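Local coordinates for uncharacterized ACR, COG1565 superfamily (Burkholderia thailandensis, PDB 4F3N), which is of unknown function but has a methyltransferase fold that binds S-adenosyl-L-homocysteine, and may methylate protein arginines, at residues A[397-400]-A[401-404]. Sequence-based numbering, arbitrary orientation.
Sequences LISE and AEMG
Ser-399 and Glu-402 close a type I beta turn just where helix 384-398 ends, and the chain doubles back so tightly that the CA atoms of Ile-398 and Gly-404 lie 3.7 Å apart. One carbonyl oxygen organises the reversal: Ser-399 O accepts from Glu-402 N at 3.0 Å and from Gly-404 N at 2.8 Å, the two donors arriving over opposite faces of the carbonyl plane. Glycine suits position 404 because the absence of a side chain lets its CA sit close against Ile-398 O, in a nearly straight C-H...O contact (170°) at 3.4 Å. Serine suits the start of the turn: with OG anti to the backbone N (chi1 171°), the hydroxyl swings forward and OG accepts from Ala-401 N at 3.0 Å, forming an ST turn. A water donates to both Glu-400 O and Glu-402 O, bridging the bend, while the two glutamate side chains suit its exposed surface. On the inward side Leu-397 and Met-403 run side by side, CD2 lying 4.1 Å from SD, and both touch Leu-117. The side chain of Met-403 also comes within about 4 Å of that of Thr-113, which binds S-adenosyl-L-homocysteine, a ligand absent from this model. Polar backbone bonding thus shapes the connection into strand 407-414, while its apolar flank places the Met-403 thioether beside the S-adenosyl-L-homocysteine site.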
ATOM      1  N   LEU A 397     -11.262  -6.267  11.193  1.00  9.70           N
ATOM      2  CA  LEU A 397     -10.140  -5.315  11.290  1.00  9.56           C
ATOM      3  C   LEU A 397      -9.048  -5.738  12.280  1.00  9.61           C
ATOM      4  O   LEU A 397      -7.882  -5.408  12.070  1.00  9.09           O
ATOM      5  CB  LEU A 397     -10.631  -3.927  11.651  1.00  9.35           C
ATOM      6  CG  LEU A 397     -11.400  -3.178  10.569  1.00  9.36           C
ATOM      7  CD1 LEU A 397     -12.004  -1.896  11.075  1.00  9.58           C
ATOM      8  CD2 LEU A 397     -10.519  -2.885   9.352  1.00  9.26           C
ATOM      9  N   ILE A 398      -9.420  -6.447  13.351  1.00  9.42           N
ATOM     10  CA  ILE A 398      -8.502  -6.661  14.466  1.00  9.78           C
ATOM     11  C   ILE A 398      -8.183  -8.126  14.752  1.00 10.32           C
ATOM     12  O   ILE A 398      -7.167  -8.413  15.398  1.00 10.33           O
ATOM     13  CB  ILE A 398      -8.929  -5.919  15.796  1.00  9.91           C
ATOM     14  CG1 ILE A 398     -10.115  -6.606  16.495  1.00 10.27           C
ATOM     15  CG2 ILE A 398      -9.239  -4.431  15.482  1.00  9.54           C
ATOM     16  CD1 ILE A 398     -10.513  -5.964  17.838  1.00 10.60           C
ATOM     17  N   SER A 399      -8.982  -9.057  14.232  1.00 11.05           N
ATOM     18  CA  SER A 399      -8.700 -10.460  14.471  1.00 12.12           C
ATOM     19  C   SER A 399      -7.369 -10.922  13.848  1.00 12.02           C
ATOM     20  O   SER A 399      -7.044 -10.589  12.721  1.00 11.46           O
ATOM     21  CB  SER A 399      -9.867 -11.362  14.000  1.00 12.80           C
ATOM     22  OG  SER A 399      -9.444 -12.713  14.066  1.00 15.62           O
ATOM     23  N   GLU A 400      -6.622 -11.735  14.594  1.00 13.32           N
ATOM     24  CA  GLU A 400      -5.388 -12.363  14.115  1.00 14.32           C
ATOM     25  C   GLU A 400      -5.678 -13.218  12.873  1.00 14.14           C
ATOM     26  O   GLU A 400      -4.806 -13.375  12.010  1.00 13.70           O
ATOM     27  CB  GLU A 400      -4.772 -13.267  15.207  1.00 16.82           C
ATOM     28  CG  GLU A 400      -3.497 -13.972  14.797  1.00 18.94           C
ATOM     29  CD  GLU A 400      -3.053 -15.031  15.792  1.00 22.12           C
ATOM     30  OE1 GLU A 400      -3.897 -15.711  16.399  1.00 25.48           O
ATOM     31  OE2 GLU A 400      -1.833 -15.189  15.944  1.00 27.45           O
ATOM     32  N   ALA A 401      -6.884 -13.768  12.806  1.00 14.63           N
ATOM     33  CA  ALA A 401      -7.310 -14.658  11.711  1.00 15.73           C
ATOM     34  C   ALA A 401      -7.765 -13.894  10.472  1.00 16.45           C
ATOM     35  O   ALA A 401      -8.014 -14.488   9.405  1.00 18.57           O
ATOM     36  CB  ALA A 401      -8.448 -15.557  12.202  1.00 16.73           C
ATOM     37  N   GLU A 402      -7.927 -12.586  10.618  1.00 14.93           N
ATOM     38  CA  GLU A 402      -8.430 -11.729   9.554  0.70 15.05           C
ATOM     39  C   GLU A 402      -7.319 -10.709   9.257  1.00 13.90           C
ATOM     40  O   GLU A 402      -6.252 -11.107   8.837  1.00 13.70           O
ATOM     41  CB  GLU A 402      -9.774 -11.091   9.942  0.70 15.73           C
ATOM     42  CG  GLU A 402     -10.948 -12.073  10.130  0.70 17.71           C
ATOM     43  CD  GLU A 402     -11.338 -12.833   8.878  0.70 18.93           C
ATOM     44  OE1 GLU A 402     -10.989 -12.419   7.754  0.70 19.86           O
ATOM     45  OE2 GLU A 402     -12.021 -13.881   9.025  0.70 22.31           O
ATOM     46  N   MET A 403      -7.558  -9.410   9.471  1.00 12.58           N
ATOM     47  CA  MET A 403      -6.583  -8.403   9.085  1.00 11.64           C
ATOM     48  C   MET A 403      -5.669  -7.982  10.221  1.00 10.82           C
ATOM     49  O   MET A 403      -4.708  -7.297  10.000  1.00 10.01           O
ATOM     50  CB  MET A 403      -7.306  -7.139   8.616  1.00 12.59           C
ATOM     51  CG  MET A 403      -8.266  -7.381   7.458  1.00 13.66           C
ATOM     52  SD  MET A 403      -9.191  -5.904   6.963  1.00 15.02           S
ATOM     53  CE  MET A 403      -8.068  -4.976   5.924  1.00 14.65           C
ATOM     54  N   GLY A 404      -5.999  -8.344  11.452  1.00 10.06           N
ATOM     55  CA  GLY A 404      -5.409  -7.649  12.594  1.00  9.71           C
ATOM     56  C   GLY A 404      -3.929  -7.775  12.786  1.00  9.77           C
ATOM     57  O   GLY A 404      -3.247  -6.821  13.263  1.00  8.99           O
TER
HETATM   58  O   HOH W   1      -4.066 -11.077  10.597  1.00  9.40           O